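Local structure of AlyQ (Persicobacter sp. CCB-QB2, 7D2A) at residues S33-A38 and W123-E128; D66-G71 and F116-N121. The protein probably binds alginate through its family 32 carbohydrate-binding module, here holding an unsaturated uronic acid in its sugar pocket. One frame throughout, in Å; residues are numbered along the deposited sequence.

Contact 1: S33-A38 and W123-E128; sequences STRWSA and WNSITE. With CA (calcium ion), chain C; MAW (4-deoxy-alpha-L-erythro-hex-4-enopyranuronic acid), chain B.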
ATOM      1  N   SER A  33      13.764  -6.563  -0.271  1.00 12.69           N
ATOM      2  CA  SER A  33      13.876  -7.930   0.303  0.50 13.83           C
ATOM      3  C   SER A  33      13.133  -8.050   1.633  1.00 14.30           C
ATOM      4  O   SER A  33      13.142  -9.170   2.208  1.00 16.05           O
ATOM      5  CB  SER A  33      15.325  -8.344   0.470  0.50 14.19           C
ATOM      6  OG  SER A  33      15.912  -7.720   1.588  0.50 15.46           O
ATOM      7  N   THR A  34      12.522  -6.963   2.120  1.00 10.46           N
ATOM      8  CA  THR A  34      11.753  -7.007   3.384  1.00 10.99           C
ATOM      9  C   THR A  34      10.323  -6.628   3.079  1.00 11.29           C
ATOM     10  O   THR A  34      10.107  -5.743   2.204  1.00 10.90           O
ATOM     11  CB  THR A  34      12.346  -6.072   4.419  1.00 11.30           C
ATOM     12  OG1 THR A  34      12.156  -4.759   3.914  1.00 10.70           O
ATOM     13  CG2 THR A  34      13.795  -6.393   4.718  1.00 12.68           C
ATOM     14  N   ARG A  35       9.375  -7.249   3.760  1.00 11.32           N
ATOM     15  CA  ARG A  35       7.952  -7.115   3.413  1.00 11.16           C
ATOM     16  C   ARG A  35       7.100  -6.975   4.667  1.00 11.80           C
ATOM     17  O   ARG A  35       7.505  -7.381   5.777  1.00 11.65           O
ATOM     18  CB  ARG A  35       7.433  -8.327   2.634  1.00 11.65           C
ATOM     19  CG  ARG A  35       7.386  -9.613   3.433  1.00 11.16           C
ATOM     20  CD  ARG A  35       7.070 -10.803   2.565  1.00 12.18           C
ATOM     21  NE  ARG A  35       6.949 -12.033   3.333  1.00 12.34           N
ATOM     22  CZ  ARG A  35       7.936 -12.916   3.530  1.00 15.48           C
ATOM     23  NH1 ARG A  35       9.159 -12.710   3.041  1.00 16.55           N
ATOM     24  NH2 ARG A  35       7.684 -14.034   4.195  1.00 15.09           N
ATOM     25  N   TRP A  36       5.883  -6.468   4.457  1.00 10.59           N
ATOM     26  CA  TRP A  36       4.757  -6.718   5.379  1.00 10.10           C
ATOM     27  C   TRP A  36       3.942  -7.869   4.806  1.00 11.00           C
ATOM     28  O   TRP A  36       3.696  -7.882   3.564  1.00 11.11           O
ATOM     29  CB  TRP A  36       3.875  -5.464   5.423  1.00  9.99           C
ATOM     30  CG  TRP A  36       2.519  -5.717   6.008  1.00 10.88           C
ATOM     31  CD1 TRP A  36       2.216  -6.027   7.286  1.00 10.93           C
ATOM     32  CD2 TRP A  36       1.267  -5.686   5.307  1.00 11.38           C
ATOM     33  NE1 TRP A  36       0.874  -6.185   7.467  1.00 11.51           N
ATOM     34  CE2 TRP A  36       0.259  -5.975   6.256  1.00 11.18           C
ATOM     35  CE3 TRP A  36       0.893  -5.420   3.988  1.00 11.98           C
ATOM     36  CZ2 TRP A  36      -1.110  -5.981   5.933  1.00 12.07           C
ATOM     37  CZ3 TRP A  36      -0.438  -5.499   3.650  1.00 11.98           C
ATOM     38  CH2 TRP A  36      -1.436  -5.738   4.620  1.00 11.58           C
ATOM     39  N   SER A  37       3.532  -8.814   5.641  1.00 11.29           N
ATOM     40  CA  SER A  37       2.644  -9.913   5.231  1.00 11.04           C
ATOM     41  C   SER A  37       1.496 -10.012   6.219  1.00 12.01           C
ATOM     42  O   SER A  37       1.745 -10.082   7.430  1.00 11.78           O
ATOM     43  CB  SER A  37       3.365 -11.223   5.109  1.00 11.29           C
ATOM     44  OG  SER A  37       4.364 -11.221   4.096  1.00 12.28           O
ATOM     45  N   ALA A  38       0.313 -10.209   5.685  1.00 12.07           N
ATOM     46  CA  ALA A  38      -0.890 -10.544   6.472  1.00 12.44           C
ATOM     47  C   ALA A  38      -1.761 -11.433   5.615  1.00 13.53           C
ATOM     48  O   ALA A  38      -2.018 -11.124   4.445  1.00 13.38           O
ATOM     49  CB  ALA A  38      -1.607  -9.283   6.928  1.00 13.87           C
ATOM     50  N   TRP A 123      -2.458 -14.682   0.824  1.00 14.13           N
ATOM     51  CA  TRP A 123      -1.590 -13.704   1.519  1.00 14.01           C
ATOM     52  C   TRP A 123      -1.619 -12.338   0.820  1.00 12.55           C
ATOM     53  O   TRP A 123      -1.847 -12.206  -0.397  1.00 12.23           O
ATOM     54  CB  TRP A 123      -0.146 -14.183   1.665  1.00 13.93           C
ATOM     55  CG  TRP A 123      -0.035 -15.250   2.701  1.00 14.93           C
ATOM     56  CD1 TRP A 123      -0.248 -16.602   2.573  1.00 17.45           C
ATOM     57  CD2 TRP A 123       0.275 -15.003   4.066  1.00 15.03           C
ATOM     58  NE1 TRP A 123      -0.051 -17.198   3.797  1.00 16.26           N
ATOM     59  CE2 TRP A 123       0.256 -16.246   4.733  1.00 16.43           C
ATOM     60  CE3 TRP A 123       0.618 -13.851   4.788  1.00 14.81           C
ATOM     61  CZ2 TRP A 123       0.539 -16.363   6.087  1.00 15.07           C
ATOM     62  CZ3 TRP A 123       0.912 -13.983   6.115  1.00 15.40           C
ATOM     63  CH2 TRP A 123       0.895 -15.228   6.769  1.00 15.46           C
ATOM     64  N   ASN A 124      -1.362 -11.325   1.618  1.00 13.18           N
ATOM     65  CA  ASN A 124      -1.103  -9.949   1.135  1.00 12.16           C
ATOM     66  C   ASN A 124       0.293  -9.586   1.607  1.00 11.14           C
ATOM     67  O   ASN A 124       0.548  -9.489   2.810  1.00 12.04           O
ATOM     68  CB  ASN A 124      -2.099  -8.955   1.713  1.00 13.01           C
ATOM     69  CG  ASN A 124      -3.509  -9.444   1.531  1.00 12.14           C
ATOM     70  OD1 ASN A 124      -4.017  -9.348   0.419  1.00 11.95           O
ATOM     71  ND2 ASN A 124      -4.089 -10.011   2.603  1.00 13.16           N
ATOM     72  N   SER A 125       1.205  -9.432   0.632  1.00 11.59           N
ATOM     73  CA  SER A 125       2.621  -9.220   0.977  1.00 10.47           C
ATOM     74  C   SER A 125       3.179  -8.102   0.098  1.00  9.77           C
ATOM     75  O   SER A 125       3.255  -8.265  -1.128  1.00 10.28           O
ATOM     76  CB  SER A 125       3.405 -10.535   0.786  1.00 11.41           C
ATOM     77  OG  SER A 125       2.938 -11.499   1.770  1.00 12.63           O
ATOM     78  N   ILE A 126       3.617  -7.036   0.731  1.00  9.72           N
ATOM     79  CA  ILE A 126       4.055  -5.780   0.093  1.00  9.71           C
ATOM     80  C   ILE A 126       5.475  -5.501   0.552  1.00 10.00           C
ATOM     81  O   ILE A 126       5.701  -5.460   1.767  1.00  9.86           O
ATOM     82  CB  ILE A 126       3.081  -4.620   0.372  1.00 11.18           C
ATOM     83  CG1 ILE A 126       1.667  -4.986  -0.133  1.00 11.60           C
ATOM     84  CG2 ILE A 126       3.622  -3.346  -0.234  1.00 11.59           C
ATOM     85  CD1 ILE A 126       0.615  -3.942   0.205  1.00 11.71           C
ATOM     86  N   THR A 127       6.411  -5.268  -0.405  1.00  9.69           N
ATOM     87  CA  THR A 127       7.800  -5.011   0.003  1.00 10.16           C
ATOM     88  C   THR A 127       8.090  -3.529   0.222  1.00  9.36           C
ATOM     89  O   THR A 127       8.905  -3.198   1.113  1.00 11.05           O
ATOM     90  CB  THR A 127       8.762  -5.617  -1.021  1.00 10.23           C
ATOM     91  OG1 THR A 127       8.519  -4.962  -2.260  1.00 11.97           O
ATOM     92  CG2 THR A 127       8.595  -7.107  -1.166  1.00 11.39           C
ATOM     93  N   GLU A 128       7.462  -2.633  -0.516  1.00  9.75           N
ATOM     94  CA  GLU A 128       7.743  -1.183  -0.425  1.00  9.30           C
ATOM     95  C   GLU A 128       6.483  -0.423  -0.773  1.00  9.97           C
ATOM     96  O   GLU A 128       5.798  -0.874  -1.745  1.00 10.21           O
ATOM     97  CB  GLU A 128       8.893  -0.810  -1.362  1.00 10.53           C
ATOM     98  CG  GLU A 128      10.267  -1.250  -0.859  1.00 11.33           C
ATOM     99  CD  GLU A 128      10.667  -0.531   0.420  1.00 13.83           C
ATOM    100  OE1 GLU A 128      10.856   0.723   0.337  1.00 15.37           O
ATOM    101  OE2 GLU A 128      10.834  -1.165   1.510  1.00 14.75           O
TER
HETATM  102 CA    CA C 401      10.859  -3.346   2.429  1.00 12.07          CA
HETATM  103  C1  MAW B   2       3.568 -17.338   3.482  1.00 19.57           C
HETATM  104  C2  MAW B   2       4.523 -16.675   4.392  1.00 17.55           C
HETATM  105  O2  MAW B   2       5.905 -16.733   3.935  1.00 20.91           O
HETATM  106  C3  MAW B   2       4.050 -15.201   4.515  1.00 18.42           C
HETATM  107  O3  MAW B   2       5.052 -14.389   5.098  1.00 16.27           O
HETATM  108  C4  MAW B   2       3.675 -14.677   3.119  1.00 19.10           C
HETATM  109  C5  MAW B   2       3.599 -15.439   2.055  1.00 18.02           C
HETATM  110  O5  MAW B   2       3.813 -16.874   2.144  1.00 19.81           O
HETATM  111  C6  MAW B   2       3.247 -14.984   0.742  1.00 17.16           C
HETATM  112  O6A MAW B   2       3.159 -15.859  -0.177  1.00 16.45           O
HETATM  113  O6B MAW B   2       2.974 -13.745   0.510  1.00 14.68           O
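S37 and S125 sit opposite each other as a non-hydrogen-bonded antiparallel pair, and each sets OG anti to its own carbonyl carbon (chi1 -63° and -67°), bringing the two hydroxyls together. S37 OG donates to S125 OG at 2.7 Å, the middle link in a chain of hydrogen bonds that ends on the sugar. Before it, R35 NE, in whose guanidinium plane the serine oxygen lies, gives its hydrogen to S37 OG (2.8 Å). After it, S125 OG donates to the carboxylate atom O6B of the unsaturated uronic acid MAW at 2.6 Å. R35 NH2 donates to MAW O3 in a nearly straight bond of 2.8 Å, and D20 also bonds to MAW. W123 turns a ring face to the sugar, MAW C3 lying 3.6 Å above its plane and offset toward the rim. An alanine in place of W123 would probably leave this side of the sugar ring without the indole that covers it. On the reverse of the sheet, I126 CD1 meets the W36 ring edge at CZ3 (3.9 Å). T34 O and OG1, T127 O and E128 OE2 bind calcium with N26, D29 and N31. Sugar pocket at one end, calcium at the other: this fits the F5/8 type C beta-sandwich.

Contact 2: D66-G71 and F116-N121; sequences DSRTSG and FGNSSN. With MAW (4-deoxy-alpha-L-erythro-hex-4-enopyranuronic acid), chain B; LGU (alpha-L-gulopyranuronic acid), chain D.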
ATOM      1  N   ASP A  66       6.642 -10.364  -9.620  1.00 13.84           N
ATOM      2  CA  ASP A  66       6.868 -10.737 -11.029  1.00 14.14           C
ATOM      3  C   ASP A  66       6.305 -12.134 -11.310  1.00 14.12           C
ATOM      4  O   ASP A  66       6.570 -12.637 -12.411  1.00 16.34           O
ATOM      5  CB  ASP A  66       8.345 -10.627 -11.398  1.00 14.73           C
ATOM      6  CG  ASP A  66       9.204 -11.675 -10.740  1.00 15.53           C
ATOM      7  OD1 ASP A  66       8.726 -12.357  -9.823  1.00 18.38           O
ATOM      8  OD2 ASP A  66      10.349 -11.767 -11.133  1.00 18.66           O
ATOM      9  N   SER A  67       5.581 -12.751 -10.366  1.00 13.14           N
ATOM     10  CA  SER A  67       5.101 -14.147 -10.561  0.50 13.56           C
ATOM     11  C   SER A  67       3.660 -14.354 -10.082  1.00 14.26           C
ATOM     12  O   SER A  67       3.148 -15.480 -10.238  1.00 15.31           O
ATOM     13  CB  SER A  67       6.027 -15.134  -9.913  0.50 13.21           C
ATOM     14  OG  SER A  67       5.922 -15.090  -8.495  0.50 13.02           O
ATOM     15  N   ARG A  68       2.989 -13.319  -9.589  1.00 12.80           N
ATOM     16  CA  ARG A  68       1.590 -13.459  -9.176  1.00 12.57           C
ATOM     17  C   ARG A  68       0.933 -12.078  -9.186  1.00 13.39           C
ATOM     18  O   ARG A  68       1.651 -11.068  -9.082  1.00 12.87           O
ATOM     19  CB  ARG A  68       1.524 -14.125  -7.804  1.00 14.14           C
ATOM     20  CG  ARG A  68       1.873 -13.187  -6.659  1.00 13.50           C
ATOM     21  CD  ARG A  68       2.164 -13.957  -5.394  1.00 14.39           C
ATOM     22  NE  ARG A  68       2.046 -13.113  -4.205  1.00 13.57           N
ATOM     23  CZ  ARG A  68       2.269 -13.534  -2.972  1.00 12.54           C
ATOM     24  NH1 ARG A  68       2.686 -14.792  -2.723  1.00 14.90           N
ATOM     25  NH2 ARG A  68       2.093 -12.678  -1.990  1.00 13.21           N
ATOM     26  N   THR A  69      -0.380 -12.078  -9.278  1.00 12.71           N
ATOM     27  CA  THR A  69      -1.190 -10.848  -9.240  1.00 13.06           C
ATOM     28  C   THR A  69      -1.916 -10.770  -7.896  1.00 13.82           C
ATOM     29  O   THR A  69      -2.382 -11.806  -7.361  1.00 15.40           O
ATOM     30  CB  THR A  69      -2.181 -10.795 -10.408  1.00 14.97           C
ATOM     31  OG1 THR A  69      -3.007 -11.971 -10.371  1.00 14.86           O
ATOM     32  CG2 THR A  69      -1.467 -10.737 -11.740  1.00 15.74           C
ATOM     33  N   SER A  70      -1.999  -9.587  -7.328  1.00 13.42           N
ATOM     34  CA  SER A  70      -2.576  -9.376  -6.003  1.00 13.30           C
ATOM     35  C   SER A  70      -3.673  -8.316  -6.117  1.00 13.63           C
ATOM     36  O   SER A  70      -3.431  -7.251  -6.679  1.00 13.66           O
ATOM     37  CB  SER A  70      -1.455  -9.029  -4.985  1.00 15.47           C
ATOM     38  OG  SER A  70      -1.679  -9.612  -3.696  1.00 19.53           O
ATOM     39  N   GLY A  71      -4.860  -8.618  -5.610  1.00 12.76           N
ATOM     40  CA  GLY A  71      -5.983  -7.676  -5.635  1.00 12.72           C
ATOM     41  C   GLY A  71      -5.954  -6.732  -4.453  1.00 11.26           C
ATOM     42  O   GLY A  71      -5.500  -7.087  -3.370  1.00 12.42           O
ATOM     43  N   PHE A 116      -6.734  -8.283  -1.100  1.00 13.68           N
ATOM     44  CA  PHE A 116      -7.775  -9.321  -1.348  1.00 14.21           C
ATOM     45  C   PHE A 116      -7.125 -10.643  -1.682  1.00 14.84           C
ATOM     46  O   PHE A 116      -7.745 -11.470  -2.369  1.00 16.64           O
ATOM     47  CB  PHE A 116      -8.776  -8.840  -2.390  1.00 14.54           C
ATOM     48  CG  PHE A 116      -9.420  -7.559  -1.952  1.00 15.71           C
ATOM     49  CD1 PHE A 116     -10.229  -7.550  -0.838  1.00 16.87           C
ATOM     50  CD2 PHE A 116      -9.173  -6.371  -2.612  1.00 16.85           C
ATOM     51  CE1 PHE A 116     -10.793  -6.368  -0.384  1.00 17.78           C
ATOM     52  CE2 PHE A 116      -9.736  -5.189  -2.160  1.00 17.84           C
ATOM     53  CZ  PHE A 116     -10.544  -5.192  -1.036  1.00 18.14           C
ATOM     54  N   GLY A 117      -5.900 -10.871  -1.223  1.00 13.59           N
ATOM     55  CA  GLY A 117      -5.120 -12.055  -1.598  1.00 15.58           C
ATOM     56  C   GLY A 117      -4.646 -11.983  -3.021  1.00 16.70           C
ATOM     57  O   GLY A 117      -4.809 -10.938  -3.689  1.00 14.87           O
ATOM     58  N   ASN A 118      -4.119 -13.080  -3.532  1.00 14.89           N
ATOM     59  CA  ASN A 118      -3.379 -13.044  -4.795  1.00 14.61           C
ATOM     60  C   ASN A 118      -3.682 -14.325  -5.571  1.00 15.20           C
ATOM     61  O   ASN A 118      -4.440 -15.185  -5.066  1.00 16.09           O
ATOM     62  CB  ASN A 118      -1.898 -12.847  -4.500  1.00 12.90           C
ATOM     63  CG  ASN A 118      -1.255 -14.013  -3.758  1.00 14.10           C
ATOM     64  OD1 ASN A 118      -0.996 -15.049  -4.363  1.00 15.07           O
ATOM     65  ND2 ASN A 118      -0.936 -13.865  -2.481  1.00 14.84           N
ATOM     66  N   SER A 119      -3.076 -14.449  -6.722  1.00 16.33           N
ATOM     67  CA  SER A 119      -3.426 -15.505  -7.706  1.00 16.65           C
ATOM     68  C   SER A 119      -2.804 -16.831  -7.264  1.00 20.09           C
ATOM     69  O   SER A 119      -3.206 -17.882  -7.862  1.00 19.97           O
ATOM     70  CB  SER A 119      -2.976 -15.062  -9.065  1.00 16.31           C
ATOM     71  OG  SER A 119      -1.593 -14.792  -9.051  1.00 16.72           O
ATOM     72  N   SER A 120      -1.894 -16.827  -6.282  1.00 19.09           N
ATOM     73  CA  SER A 120      -1.238 -18.054  -5.742  0.50 20.07           C
ATOM     74  C   SER A 120      -1.846 -18.479  -4.398  1.00 21.73           C
ATOM     75  O   SER A 120      -2.104 -19.718  -4.200  1.00 21.24           O
ATOM     76  CB  SER A 120       0.234 -17.870  -5.597  0.50 20.74           C
ATOM     77  OG  SER A 120       0.868 -17.799  -6.856  0.50 22.00           O
ATOM     78  N   ASN A 121      -2.049 -17.538  -3.469  1.00 18.23           N
ATOM     79  CA  ASN A 121      -2.568 -17.893  -2.128  1.00 18.13           C
ATOM     80  C   ASN A 121      -3.332 -16.689  -1.571  1.00 17.02           C
ATOM     81  O   ASN A 121      -3.506 -15.683  -2.334  1.00 15.44           O
ATOM     82  CB  ASN A 121      -1.437 -18.417  -1.249  1.00 17.99           C
ATOM     83  CG  ASN A 121      -0.356 -17.392  -1.023  1.00 18.74           C
ATOM     84  OD1 ASN A 121      -0.675 -16.212  -0.939  1.00 17.45           O
ATOM     85  ND2 ASN A 121       0.893 -17.828  -0.944  1.00 19.12           N
TER
HETATM   86  C1  MAW B   2       3.568 -17.338   3.482  1.00 19.57           C
HETATM   87  C2  MAW B   2       4.523 -16.675   4.392  1.00 17.55           C
HETATM   88  O2  MAW B   2       5.905 -16.733   3.935  1.00 20.91           O
HETATM   89  C3  MAW B   2       4.050 -15.201   4.515  1.00 18.42           C
HETATM   90  O3  MAW B   2       5.052 -14.389   5.098  1.00 16.27           O
HETATM   91  C4  MAW B   2       3.675 -14.677   3.119  1.00 19.10           C
HETATM   92  C5  MAW B   2       3.599 -15.439   2.055  1.00 18.02           C
HETATM   93  O5  MAW B   2       3.813 -16.874   2.144  1.00 19.81           O
HETATM   94  C6  MAW B   2       3.247 -14.984   0.742  1.00 17.16           C
HETATM   95  O6A MAW B   2       3.159 -15.859  -0.177  1.00 16.45           O
HETATM   96  O6B MAW B   2       2.974 -13.745   0.510  1.00 14.68           O
HETATM   97  C1  LGU D   1       4.129 -21.557   1.672  1.00 45.65           C
HETATM   98  C2  LGU D   1       3.599 -20.271   1.016  1.00 42.89           C
HETATM   99  O2  LGU D   1       3.092 -20.535  -0.287  1.00 48.05           O
HETATM  100  C3  LGU D   1       2.438 -19.674   1.770  1.00 38.85           C
HETATM  101  O3  LGU D   1       1.225 -20.396   1.449  1.00 42.93           O
HETATM  102  C4  LGU D   1       2.735 -19.661   3.262  1.00 34.68           C
HETATM  103  O4  LGU D   1       3.826 -18.768   3.475  1.00 22.73           O
HETATM  104  C5  LGU D   1       3.192 -21.000   3.832  1.00 38.20           C
HETATM  105  O5  LGU D   1       4.364 -21.433   3.088  1.00 42.90           O
HETATM  106  C6  LGU D   1       3.478 -20.690   5.278  1.00 42.77           C
HETATM  107  O6B LGU D   1       2.519 -20.341   6.016  1.00 46.07           O
HETATM  108  O6A LGU D   1       4.664 -20.702   5.672  1.00 44.29           O
HETATM  109  O1  LGU D   1       3.103 -22.532   1.466  1.00 45.49           O
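N118, whose amide stacks on R68, has its OD1 gripped by two backbone donors, S120 N and N121 N, each at 2.8 Å and both from the same face of the amide. This Asx turn curls the chain back, and N118 ND2 adds a bond to N121 OD1 (2.8 Å), so the amide is fixed against rotation. Its plane lies only 11° from that of the R68 guanidinium, with ND2 3.2 Å above the guanidinium centre; both groups are donors, so this is stacking and not a hydrogen bond. Held from that face, the arginine presents its edge to the MAW carboxylate: NH1 donates to O6A at 2.8 Å and NH2 to O6B at 2.9 Å. N121 ND2 donates to O6A as well, so this side of the pocket meets the acid group with an arginine and an amide, which would favour its ionised form; S125 OG is a further donor. Beside this, T69 N donates to S119 OG at 3.0 Å, while S119 N returns a bond to T69 O. G71 N donates to G117 O, and F116 N to G71 O. Strands 70-77 and 110-118 are thereby adjacent in the five-stranded sheet, with 84-90 flanking the first and 43-49 the second, while Y63 touches R68.

From the N terminus, the chain passes the calcium-binding loop of N26, D29 and N31, enters 33-38 and only much later returns to it through 123-128, closing contact 1 over 84 intervening residues. Within that excursion, after strand 52-62, segment 66-71 opens the smaller loop that 116-121 closes, so contact 2 is nested and the two do not cross. The closing segments are almost consecutive, with a single residue between them. Contact 1 belongs to the six-stranded sheet and contact 2 to the five-stranded one; probable hydrogen bonds from N118 ND2 to W123 O and from G117 N to N124 OD1 join them. Both reach MAW, the sugar spanning the two.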